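Local coordinates for ABC transporter, substrate binding protein (Agrobacterium tumefaciens, PDB 3C9H) that probably captures a solute in the periplasm and delivers it to the membrane components of an ABC transporter, and binds a magnesium ion, at residues Lys79-Gly84 with Asp105-Arg110; Trp122-Trp125 with Ala129-Leu132; Thr147-Pro152 with Leu162-Lys167; Ala153-Phe158 with Ser189-Gln194. One frame throughout, in Å; residues are numbered along the deposited sequence.

Following the chain from its N terminus, contact 1 closes first: helix 70-82 ends near the turn that leaves helix 96-104, with strand 90-93 and that helix in the chain between. Contact 2 comes next in series, a tight hairpin of strands 124-125 and 129-131; its centre lies about 19 Å from that of contact 1, and strands of both pair with strand 258-268. Contacts 3 and 4 lie further on and cross, their segments alternating along the chain; both use helix 155-164. Residues 147-152 reach the end of this helix, whereas its first turn faces helix 183-194. Contacts 1 and 3 lie on opposite sides of the chain's centre, about 49 Å apart between centres.

Contact 1 (Lys79-Gly84 with Asp105-Arg110)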
loop_
_atom_site.group_PDB
_atom_site.type_symbol
_atom_site.label_atom_id
_atom_site.label_comp_id
_atom_site.label_asym_id
_atom_site.label_seq_id
_atom_site.Cartn_x
_atom_site.Cartn_y
_atom_site.Cartn_z
ATOM N N LYS A 79 -13.177 -10.785 12.784
ATOM C CA LYS A 79 -14.456 -10.700 13.496
ATOM C C LYS A 79 -15.585 -11.469 12.845
ATOM O O LYS A 79 -16.304 -12.200 13.520
ATOM C CB LYS A 79 -14.886 -9.260 13.654
ATOM C CG LYS A 79 -14.190 -8.604 14.778
ATOM C CD LYS A 79 -14.648 -7.169 14.935
ATOM C CE LYS A 79 -13.631 -6.309 15.708
ATOM N NZ LYS A 79 -13.593 -4.942 15.070
ATOM N N GLU A 80 -15.747 -11.297 11.541
ATOM C CA GLU A 80 -16.799 -11.970 10.809
ATOM C C GLU A 80 -16.580 -13.477 10.790
ATOM O O GLU A 80 -17.504 -14.236 11.045
ATOM C CB GLU A 80 -16.947 -11.415 9.388
ATOM C CG GLU A 80 -17.558 -10.012 9.382
ATOM C CD GLU A 80 -17.515 -9.289 8.031
ATOM O OE1 GLU A 80 -16.790 -9.716 7.098
ATOM O OE2 GLU A 80 -18.228 -8.253 7.908
ATOM N N THR A 81 -15.353 -13.899 10.526
ATOM C CA THR A 81 -15.028 -15.308 10.494
ATOM C C THR A 81 -15.268 -15.922 11.881
ATOM O O THR A 81 -15.945 -16.930 11.985
ATOM C CB THR A 81 -13.572 -15.562 10.050
ATOM O OG1 THR A 81 -13.355 -14.982 8.752
ATOM C CG2 THR A 81 -13.287 -17.086 9.976
ATOM N N ASP A 82 -14.750 -15.290 12.925
ATOM C CA ASP A 82 -14.886 -15.795 14.295
ATOM C C ASP A 82 -16.363 -15.926 14.700
ATOM O O ASP A 82 -16.732 -16.836 15.464
ATOM C CB ASP A 82 -14.166 -14.886 15.302
ATOM C CG ASP A 82 -12.639 -15.029 15.277
ATOM O OD1 ASP A 82 -12.079 -15.931 14.605
ATOM O OD2 ASP A 82 -11.986 -14.205 15.946
ATOM N N ALA A 83 -17.184 -15.014 14.207
ATOM C CA ALA A 83 -18.625 -14.986 14.482
ATOM C C ALA A 83 -19.435 -16.095 13.796
ATOM O O ALA A 83 -20.628 -16.228 14.044
ATOM C CB ALA A 83 -19.189 -13.624 14.103
ATOM N N GLY A 84 -18.803 -16.883 12.933
ATOM C CA GLY A 84 -19.491 -17.920 12.179
ATOM C C GLY A 84 -20.228 -17.367 10.976
ATOM O O GLY A 84 -21.053 -18.061 10.363
ATOM N N ASP A 105 -2.984 -17.765 10.243
ATOM C CA ASP A 105 -3.880 -18.118 11.344
ATOM C C ASP A 105 -5.133 -18.837 10.879
ATOM O O ASP A 105 -6.032 -19.095 11.683
ATOM C CB ASP A 105 -4.278 -16.881 12.153
ATOM C CG ASP A 105 -3.129 -16.287 12.929
ATOM O OD1 ASP A 105 -2.122 -16.984 13.118
ATOM O OD2 ASP A 105 -3.230 -15.122 13.378
ATOM N N GLY A 106 -5.205 -19.169 9.592
ATOM C CA GLY A 106 -6.322 -19.954 9.092
ATOM C C GLY A 106 -7.492 -19.173 8.518
ATOM O O GLY A 106 -8.507 -19.775 8.182
ATOM N N TYR A 107 -7.341 -17.849 8.384
ATOM C CA TYR A 107 -8.399 -16.987 7.873
ATOM C C TYR A 107 -8.444 -16.877 6.341
ATOM O O TYR A 107 -9.378 -16.290 5.793
ATOM C CB TYR A 107 -8.322 -15.584 8.530
ATOM C CG TYR A 107 -8.661 -15.611 10.004
ATOM C CD1 TYR A 107 -9.973 -15.444 10.447
ATOM C CD2 TYR A 107 -7.675 -15.839 10.956
ATOM C CE1 TYR A 107 -10.293 -15.507 11.805
ATOM C CE2 TYR A 107 -7.978 -15.887 12.329
ATOM C CZ TYR A 107 -9.288 -15.730 12.742
ATOM O OH TYR A 107 -9.579 -15.780 14.082
ATOM N N ALA A 108 -7.452 -17.452 5.661
ATOM C CA ALA A 108 -7.439 -17.544 4.216
ATOM C C ALA A 108 -7.666 -18.997 3.786
ATOM O O ALA A 108 -7.657 -19.927 4.613
ATOM C CB ALA A 108 -6.125 -17.004 3.661
ATOM N N GLN A 109 -7.889 -19.187 2.489
ATOM C CA GLN A 109 -7.908 -20.517 1.899
ATOM C C GLN A 109 -7.043 -20.510 0.630
ATOM O O GLN A 109 -6.860 -19.472 -0.004
ATOM C CB GLN A 109 -9.340 -20.986 1.610
ATOM C CG GLN A 109 -10.147 -20.093 0.678
ATOM C CD GLN A 109 -11.516 -20.675 0.386
ATOM O OE1 GLN A 109 -11.627 -21.660 -0.323
ATOM N NE2 GLN A 109 -12.562 -20.073 0.941
ATOM N N ARG A 110 -6.506 -21.682 0.299
ATOM C CA ARG A 110 -5.591 -21.853 -0.806
ATOM C C ARG A 110 -6.303 -21.582 -2.117
ATOM O O ARG A 110 -7.485 -21.942 -2.304
ATOM C CB ARG A 110 -5.007 -23.282 -0.779
ATOM C CG ARG A 110 -3.935 -23.571 -1.786
ATOM C CD ARG A 110 -3.400 -25.030 -1.634
ATOM N NE ARG A 110 -2.220 -25.295 -2.467
ATOM C CZ ARG A 110 -0.961 -25.271 -2.033
ATOM N NH1 ARG A 110 -0.662 -24.981 -0.764
ATOM N NH2 ARG A 110 0.016 -25.538 -2.883
HETATM O O HOH W 1 -12.066 -16.018 6.625
#
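Tyr107 leans its ring edge against the last turn of helix 70-82 and meets two consecutive residues, Thr81 and Asp82. The aromatic CD1-CE1 edge lies beside Thr81, with CD1 3.6 Å from Thr81 CB and 3.7 Å from Thr81 CG2, so the compact, beta-branched threonine offers carbon to the ring. Its OG1 stands beside the backbone N (chi1 -58°) and CG2 anti to it, and OG1 there bonds to Ile77 O one turn back. The same OG1 accepts from a water, 2.7 Å away, that also donates to Tyr107 O at 2.8 Å, bridging helix and turn.

At the far end of the ring, Tyr107 OH donates to Asp82 OD1 at 2.6 Å and is received on the syn lone pair of OD1. The carboxylate plane is turned 57° from the ring plane, yet OD1 remains close to the latter. Tyrosine suits the place because one rigid side chain supplies both the apolar edge and the distant hydroxyl; the aspartate, exposed at the surface, offers that hydroxyl a charged acceptor. Just beyond, Gly84 has positive phi and its N bonds Thr81 O at 3.0 Å. The tyrosine thus packs on a helix C terminus that ends in a Schellman motif.

Contact 2 (Trp122-Trp125 with Ala129-Leu132); sequences WANW and AYAL
A beta hairpin is made here by strands 124-125 and 129-131, whose antiparallel backbones are joined by three hydrogen bonds. Trp125 and Ala129 form the hydrogen-bonded pair next to the turn: Trp125 N gives to Ala129 O at 2.9 Å, and Ala129 N returns a bond to Trp125 O at 3.2 Å. Asn124 and Tyr130 follow as a non-hydrogen-bonded pair, after which Ala131 N reaches Ala123 O at 2.9 Å.

Asn124 and Tyr130 project from the same face and run side by side, their amide and ring planes 35° apart. With CG anti to the backbone N (chi1 -180°), the asparagine sets ND2 3.7 Å from Tyr130 CE1, while its OD1 accepts from Asn127 N in the turn. The tyrosine hydroxyl bonds to Ser111 O and to Ser116 OG. Strand 258-268 pairs with strand 129-131 as well, making the latter an inner strand.

Small residues suit the end away from the turn, where the Trp122 indole lies against two alanines: Ala123 CB sits over the centre of the ring, 3.6 Å above its plane, and Ala131 CB lies 3.8 Å from Trp122 CZ3. The two methyls also meet across the strands, Ala123 CB 3.6 Å from Ala131 CB.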
loop_
_atom_site.group_PDB
_atom_site.type_symbol
_atom_site.label_atom_id
_atom_site.label_comp_id
_atom_site.label_asym_id
_atom_site.label_seq_id
_atom_site.Cartn_x
_atom_site.Cartn_y
_atom_site.Cartn_z
ATOM N N TRP A 122 9.048 -15.231 -4.556
ATOM C CA TRP A 122 8.989 -14.264 -3.463
ATOM C C TRP A 122 7.564 -13.734 -3.216
ATOM O O TRP A 122 7.252 -13.286 -2.125
ATOM C CB TRP A 122 9.922 -13.080 -3.746
ATOM C CG TRP A 122 9.518 -12.165 -4.860
ATOM C CD1 TRP A 122 9.964 -12.204 -6.146
ATOM C CD2 TRP A 122 8.634 -11.030 -4.780
ATOM N NE1 TRP A 122 9.392 -11.200 -6.878
ATOM C CE2 TRP A 122 8.569 -10.464 -6.060
ATOM C CE3 TRP A 122 7.880 -10.457 -3.749
ATOM C CZ2 TRP A 122 7.806 -9.343 -6.339
ATOM C CZ3 TRP A 122 7.079 -9.377 -4.038
ATOM C CH2 TRP A 122 7.066 -8.813 -5.314
ATOM N N ALA A 123 6.740 -13.772 -4.251
ATOM C CA ALA A 123 5.427 -13.143 -4.274
ATOM C C ALA A 123 4.292 -14.146 -4.026
ATOM O O ALA A 123 3.117 -13.823 -4.208
ATOM C CB ALA A 123 5.225 -12.389 -5.605
ATOM N N ASN A 124 4.637 -15.350 -3.572
ATOM C CA ASN A 124 3.649 -16.391 -3.329
ATOM C C ASN A 124 3.915 -17.114 -2.005
ATOM O O ASN A 124 4.936 -17.797 -1.869
ATOM C CB ASN A 124 3.708 -17.385 -4.486
ATOM C CG ASN A 124 2.721 -18.513 -4.348
ATOM O OD1 ASN A 124 2.053 -18.647 -3.331
ATOM N ND2 ASN A 124 2.623 -19.330 -5.382
ATOM N N TRP A 125 3.015 -16.952 -1.038
ATOM C CA TRP A 125 3.001 -17.773 0.178
ATOM C C TRP A 125 1.938 -18.877 0.043
ATOM O O TRP A 125 0.747 -18.605 0.090
ATOM C CB TRP A 125 2.715 -16.936 1.435
ATOM C CG TRP A 125 2.902 -17.718 2.727
ATOM C CD1 TRP A 125 4.091 -18.054 3.312
ATOM C CD2 TRP A 125 1.872 -18.281 3.577
ATOM N NE1 TRP A 125 3.869 -18.779 4.460
ATOM C CE2 TRP A 125 2.522 -18.936 4.641
ATOM C CE3 TRP A 125 0.470 -18.325 3.515
ATOM C CZ2 TRP A 125 1.814 -19.604 5.665
ATOM C CZ3 TRP A 125 -0.236 -18.987 4.540
ATOM C CH2 TRP A 125 0.433 -19.611 5.591
ATOM N N ALA A 129 -1.631 -16.477 -0.249
ATOM C CA ALA A 129 -1.393 -15.035 -0.301
ATOM C C ALA A 129 -0.412 -14.696 -1.428
ATOM O O ALA A 129 0.717 -15.253 -1.500
ATOM C CB ALA A 129 -0.812 -14.560 1.022
ATOM N N TYR A 130 -0.842 -13.813 -2.316
ATOM C CA TYR A 130 -0.061 -13.410 -3.468
ATOM C C TYR A 130 0.215 -11.917 -3.466
ATOM O O TYR A 130 -0.718 -11.102 -3.374
ATOM C CB TYR A 130 -0.824 -13.740 -4.748
ATOM C CG TYR A 130 -1.108 -15.212 -4.982
ATOM C CD1 TYR A 130 -0.231 -15.976 -5.716
ATOM C CD2 TYR A 130 -2.283 -15.824 -4.512
ATOM C CE1 TYR A 130 -0.474 -17.336 -5.971
ATOM C CE2 TYR A 130 -2.533 -17.185 -4.758
ATOM C CZ TYR A 130 -1.623 -17.925 -5.492
ATOM O OH TYR A 130 -1.838 -19.237 -5.771
ATOM N N ALA A 131 1.476 -11.560 -3.620
ATOM C CA ALA A 131 1.891 -10.177 -3.807
ATOM C C ALA A 131 1.621 -9.818 -5.247
ATOM O O ALA A 131 2.087 -10.521 -6.161
ATOM C CB ALA A 131 3.397 -10.015 -3.527
ATOM N N LEU A 132 0.919 -8.724 -5.483
ATOM C CA LEU A 132 0.435 -8.404 -6.849
ATOM C C LEU A 132 0.949 -7.123 -7.501
ATOM O O LEU A 132 0.707 -6.906 -8.700
ATOM C CB LEU A 132 -1.105 -8.393 -6.857
ATOM C CG LEU A 132 -1.750 -9.707 -6.402
ATOM C CD1 LEU A 132 -3.274 -9.509 -6.133
ATOM C CD2 LEU A 132 -1.508 -10.800 -7.438
#

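Contact 3 (Thr147-Pro152 with Leu162-Lys167)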
loop_
_atom_site.group_PDB
_atom_site.type_symbol
_atom_site.label_atom_id
_atom_site.label_comp_id
_atom_site.label_asym_id
_atom_site.label_seq_id
_atom_site.Cartn_x
_atom_site.Cartn_y
_atom_site.Cartn_z
ATOM N N THR A 147 11.464 26.644 -4.501
ATOM C CA THR A 147 11.922 27.439 -5.619
ATOM C C THR A 147 13.366 27.929 -5.507
ATOM O O THR A 147 13.973 28.112 -6.534
ATOM C CB THR A 147 10.961 28.567 -5.882
ATOM O OG1 THR A 147 10.636 29.202 -4.638
ATOM C CG2 THR A 147 9.645 27.972 -6.547
ATOM N N THR A 148 13.915 28.155 -4.310
ATOM C CA THR A 148 15.363 28.510 -4.211
ATOM C C THR A 148 16.216 27.386 -3.644
ATOM O O THR A 148 17.418 27.542 -3.449
ATOM C CB THR A 148 15.655 29.816 -3.413
ATOM O OG1 THR A 148 15.152 29.690 -2.082
ATOM C CG2 THR A 148 15.041 31.039 -4.094
ATOM N N GLU A 149 15.597 26.244 -3.390
ATOM C CA GLU A 149 16.334 25.080 -2.965
ATOM C C GLU A 149 15.562 23.845 -3.345
ATOM O O GLU A 149 14.339 23.824 -3.239
ATOM C CB GLU A 149 16.551 25.128 -1.468
ATOM C CG GLU A 149 17.595 24.173 -0.970
ATOM C CD GLU A 149 17.521 24.023 0.535
ATOM O OE1 GLU A 149 17.216 25.039 1.225
ATOM O OE2 GLU A 149 17.740 22.885 1.015
ATOM N N LYS A 150 16.267 22.835 -3.817
ATOM C CA LYS A 150 15.605 21.609 -4.249
ATOM C C LYS A 150 15.170 20.781 -3.022
ATOM O O LYS A 150 15.730 20.934 -1.933
ATOM C CB LYS A 150 16.476 20.819 -5.232
ATOM C CG LYS A 150 17.795 20.283 -4.710
ATOM C CD LYS A 150 18.477 19.493 -5.845
ATOM C CE LYS A 150 19.935 19.091 -5.532
ATOM N NZ LYS A 150 20.281 18.907 -4.064
ATOM N N PRO A 151 14.141 19.928 -3.177
ATOM C CA PRO A 151 13.726 19.193 -1.983
ATOM C C PRO A 151 14.745 18.144 -1.555
ATOM O O PRO A 151 15.599 17.762 -2.357
ATOM C CB PRO A 151 12.419 18.537 -2.420
ATOM C CG PRO A 151 12.548 18.359 -3.866
ATOM C CD PRO A 151 13.302 19.585 -4.344
ATOM N N PRO A 152 14.658 17.682 -0.285
ATOM C CA PRO A 152 15.552 16.652 0.242
ATOM C C PRO A 152 15.341 15.327 -0.485
ATOM O O PRO A 152 14.216 15.020 -0.863
ATOM C CB PRO A 152 15.161 16.566 1.720
ATOM C CG PRO A 152 13.757 17.078 1.780
ATOM C CD PRO A 152 13.650 18.107 0.713
ATOM N N LEU A 162 14.531 20.347 7.558
ATOM C CA LEU A 162 13.634 20.661 8.667
ATOM C C LEU A 162 14.292 21.588 9.680
ATOM O O LEU A 162 13.663 22.514 10.184
ATOM C CB LEU A 162 13.193 19.377 9.382
ATOM C CG LEU A 162 12.288 18.429 8.595
ATOM C CD1 LEU A 162 11.917 17.242 9.484
ATOM C CD2 LEU A 162 11.052 19.159 8.029
ATOM N N GLU A 163 15.559 21.313 9.968
ATOM C CA GLU A 163 16.338 22.111 10.914
ATOM C C GLU A 163 16.648 23.498 10.345
ATOM O O GLU A 163 16.367 24.503 10.989
ATOM C CB GLU A 163 17.603 21.351 11.358
ATOM C CG GLU A 163 17.252 20.244 12.374
ATOM C CD GLU A 163 18.319 19.144 12.567
ATOM O OE1 GLU A 163 19.432 19.220 11.984
ATOM O OE2 GLU A 163 18.016 18.181 13.321
ATOM N N ARG A 164 17.158 23.566 9.125
ATOM C CA ARG A 164 17.448 24.862 8.509
ATOM C C ARG A 164 16.214 25.734 8.254
ATOM O O ARG A 164 16.351 26.949 8.189
ATOM C CB ARG A 164 18.280 24.684 7.233
ATOM C CG ARG A 164 19.663 24.109 7.524
ATOM C CD ARG A 164 20.547 23.988 6.287
ATOM N NE ARG A 164 19.976 23.038 5.343
ATOM C CZ ARG A 164 19.222 23.361 4.292
ATOM N NH1 ARG A 164 18.928 24.621 4.001
ATOM N NH2 ARG A 164 18.745 22.395 3.531
ATOM N N HIS A 165 15.024 25.136 8.131
ATOM C CA HIS A 165 13.787 25.898 7.903
ATOM C C HIS A 165 12.759 25.731 9.022
ATOM O O HIS A 165 11.547 25.722 8.768
ATOM C CB HIS A 165 13.155 25.501 6.575
ATOM C CG HIS A 165 14.071 25.647 5.405
ATOM N ND1 HIS A 165 15.091 24.758 5.144
ATOM C CD2 HIS A 165 14.130 26.586 4.431
ATOM C CE1 HIS A 165 15.738 25.143 4.059
ATOM N NE2 HIS A 165 15.176 26.249 3.607
ATOM N N ALA A 166 13.240 25.642 10.261
ATOM C CA ALA A 166 12.390 25.365 11.426
ATOM C C ALA A 166 11.023 26.064 11.407
ATOM O O ALA A 166 9.989 25.415 11.597
ATOM C CB ALA A 166 13.131 25.708 12.710
ATOM N N LYS A 167 11.019 27.378 11.178
ATOM C CA LYS A 167 9.783 28.172 11.271
ATOM C C LYS A 167 8.875 27.981 10.072
ATOM O O LYS A 167 7.663 27.906 10.222
ATOM C CB LYS A 167 10.096 29.674 11.443
ATOM C CG LYS A 167 10.721 30.020 12.794
ATOM C CD LYS A 167 11.056 31.524 12.918
ATOM C CE LYS A 167 12.240 31.764 13.864
ATOM N NZ LYS A 167 13.560 31.422 13.226
#
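The backbones stay well apart, the CA atoms of Glu149 and His165 11.2 Å from each other, as an irregular loop passes the end of helix 155-164; long side chains must span the gap. Glu149 does so with an extended chain, its CG anti to the backbone N (chi1 -165°), carrying the carboxylate to Arg164. The guanidinium takes it end-on, one nitrogen to each oxygen: NH2 bonds OE2 at 2.8 Å, and NH1 bonds OE1 at a longer 3.3 Å. Both oxygens are met on their syn sides, but the two flat groups are twisted 40° apart, so this two-pronged salt bridge is not coplanar. A bend at chi3 (-64°) brings the arginine's end round, and its NE forms a second salt bridge with Asp160.

His165 adds its ring edge, placing CE1 3.2 Å from Glu149 OE1. Its ND1 is bonded to Tyr161 O, and its ring stacks on that of Tyr161, which holds the imidazole against the helix it has just left. Glutamate and arginine suit this surface position through their reach and complementary charge. The contact thus fastens the loop following strand 135-142 to the C-terminal end of helix 155-164, just before helix 166-169 begins.

Contact 4 (Ala153-Phe158 with Ser189-Gln194)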
loop_
_atom_site.group_PDB
_atom_site.type_symbol
_atom_site.label_atom_id
_atom_site.label_comp_id
_atom_site.label_asym_id
_atom_site.label_seq_id
_atom_site.Cartn_x
_atom_site.Cartn_y
_atom_site.Cartn_z
ATOM N N ALA A 153 16.434 14.600 -0.735
ATOM C CA ALA A 153 16.419 13.341 -1.483
ATOM C C ALA A 153 16.871 12.133 -0.645
ATOM O O ALA A 153 16.876 11.006 -1.130
ATOM C CB ALA A 153 17.302 13.464 -2.719
ATOM N N THR A 154 17.253 12.380 0.599
ATOM C CA THR A 154 17.635 11.354 1.538
ATOM C C THR A 154 17.064 11.746 2.888
ATOM O O THR A 154 16.620 12.884 3.086
ATOM C CB THR A 154 19.178 11.223 1.683
ATOM O OG1 THR A 154 19.697 12.363 2.373
ATOM C CG2 THR A 154 19.866 11.052 0.339
ATOM N N ARG A 155 17.112 10.818 3.828
ATOM C CA ARG A 155 16.636 11.069 5.173
ATOM C C ARG A 155 17.518 12.065 5.939
ATOM O O ARG A 155 17.009 12.880 6.680
ATOM C CB ARG A 155 16.474 9.737 5.916
ATOM C CG ARG A 155 15.158 9.067 5.499
ATOM C CD ARG A 155 15.167 7.594 5.647
ATOM N NE ARG A 155 13.975 6.999 5.043
ATOM C CZ ARG A 155 13.882 6.612 3.775
ATOM N NH1 ARG A 155 12.759 6.081 3.342
ATOM N NH2 ARG A 155 14.909 6.723 2.944
ATOM N N ALA A 156 18.830 11.984 5.747
ATOM C CA ALA A 156 19.747 13.004 6.264
ATOM C C ALA A 156 19.370 14.393 5.769
ATOM O O ALA A 156 19.282 15.326 6.572
ATOM C CB ALA A 156 21.180 12.690 5.881
ATOM N N GLU A 157 19.141 14.530 4.462
ATOM C CA GLU A 157 18.748 15.819 3.867
ATOM C C GLU A 157 17.392 16.309 4.355
ATOM O O GLU A 157 17.158 17.515 4.464
ATOM C CB GLU A 157 18.724 15.746 2.331
ATOM C CG GLU A 157 20.090 15.661 1.709
ATOM C CD GLU A 157 20.072 15.601 0.184
ATOM O OE1 GLU A 157 19.019 15.793 -0.428
ATOM O OE2 GLU A 157 21.139 15.372 -0.411
ATOM N N PHE A 158 16.486 15.371 4.609
ATOM C CA PHE A 158 15.163 15.717 5.085
ATOM C C PHE A 158 15.298 16.398 6.445
ATOM O O PHE A 158 14.731 17.467 6.670
ATOM C CB PHE A 158 14.314 14.443 5.216
ATOM C CG PHE A 158 12.823 14.674 5.220
ATOM C CD1 PHE A 158 12.050 14.344 4.095
ATOM C CD2 PHE A 158 12.181 15.151 6.344
ATOM C CE1 PHE A 158 10.644 14.518 4.093
ATOM C CE2 PHE A 158 10.776 15.337 6.376
ATOM C CZ PHE A 158 10.003 15.031 5.245
ATOM N N SER A 189 8.218 -0.126 10.125
ATOM C CA SER A 189 8.911 -1.331 10.597
ATOM C C SER A 189 10.080 -1.692 9.652
ATOM O O SER A 189 11.158 -2.134 10.112
ATOM C CB SER A 189 7.922 -2.484 10.814
ATOM O OG SER A 189 7.554 -3.115 9.593
ATOM N N ARG A 190 9.900 -1.425 8.351
ATOM C CA ARG A 190 10.968 -1.622 7.382
ATOM C C ARG A 190 12.074 -0.556 7.492
ATOM O O ARG A 190 13.250 -0.879 7.364
ATOM C CB ARG A 190 10.418 -1.671 5.958
ATOM C CG ARG A 190 9.325 -2.704 5.715
ATOM C CD ARG A 190 9.719 -4.096 6.170
ATOM N NE ARG A 190 10.650 -4.735 5.245
ATOM C CZ ARG A 190 11.208 -5.930 5.456
ATOM N NH1 ARG A 190 10.942 -6.612 6.573
ATOM N NH2 ARG A 190 12.032 -6.453 4.547
ATOM N N ASP A 191 11.690 0.706 7.688
ATOM C CA ASP A 191 12.658 1.779 7.948
ATOM C C ASP A 191 13.592 1.401 9.120
ATOM O O ASP A 191 14.801 1.544 9.039
ATOM C CB ASP A 191 11.934 3.078 8.306
ATOM C CG ASP A 191 11.393 3.821 7.106
ATOM O OD1 ASP A 191 11.844 3.577 5.964
ATOM O OD2 ASP A 191 10.527 4.697 7.316
ATOM N N GLN A 192 13.003 0.936 10.213
ATOM C CA GLN A 192 13.771 0.473 11.367
ATOM C C GLN A 192 14.793 -0.622 11.023
ATOM O O GLN A 192 15.877 -0.639 11.605
ATOM C CB GLN A 192 12.836 -0.026 12.461
ATOM C CG GLN A 192 13.526 -0.051 13.832
ATOM C CD GLN A 192 12.666 -0.650 14.907
ATOM O OE1 GLN A 192 11.932 -1.602 14.656
ATOM N NE2 GLN A 192 12.742 -0.091 16.120
ATOM N N GLU A 193 14.457 -1.516 10.087
ATOM C CA GLU A 193 15.384 -2.588 9.645
ATOM C C GLU A 193 16.511 -2.114 8.698
ATOM O O GLU A 193 17.577 -2.726 8.665
ATOM C CB GLU A 193 14.606 -3.769 9.014
ATOM C CG GLU A 193 14.142 -4.804 10.047
ATOM C CD GLU A 193 12.942 -5.679 9.602
ATOM O OE1 GLU A 193 12.692 -5.797 8.374
ATOM O OE2 GLU A 193 12.251 -6.256 10.500
ATOM N N GLN A 194 16.289 -1.049 7.923
ATOM C CA GLN A 194 17.365 -0.479 7.083
ATOM C C GLN A 194 18.208 0.457 7.896
ATOM O O GLN A 194 19.411 0.296 8.028
ATOM C CB GLN A 194 16.832 0.371 5.920
ATOM C CG GLN A 194 15.699 -0.199 5.184
ATOM C CD GLN A 194 15.955 -1.604 4.795
ATOM O OE1 GLN A 194 17.027 -1.927 4.273
ATOM N NE2 GLN A 194 14.980 -2.472 5.049
HETATM O O HOH W 2 10.291 4.046 3.983
#
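Arg155 and Asp191 extend toward each other from two helices, and their charged ends meet at a slant, the guanidinium and carboxylate planes 68° apart. The nearest atoms, Arg155 NH1 and Asp191 OD1, are 3.7 Å apart, a long salt bridge. OD1 lies well out of the guanidinium plane and no N-H points at it, so the attraction is one of charge alone. A water bridges the two groups: it donates to Asp191 OD1 at 2.6 Å and accepts a weak bond from Arg155 NH1 at 3.3 Å.

An arginine suits the place because its chain, extended from CG to NE, covers most of the distance from the first turn of helix 155-164, while the short aspartate keeps its charge close to helix 183-194. That first turn is capped by Thr154, whose OG1 accepts from Glu157 N at 3.1 Å.

Both ends are buried and have further partners. Tyr232 OH bonds Arg155 NE and Asp191 OD2, linking the pair a second time; Asp256 makes a salt bridge to Arg155 NH2, and Tyr257 gives its OH to OD1 as well as a cation-pi contact to the arginine. Such a network probably offsets the cost of burying opposite charges without a direct hydrogen bond between them.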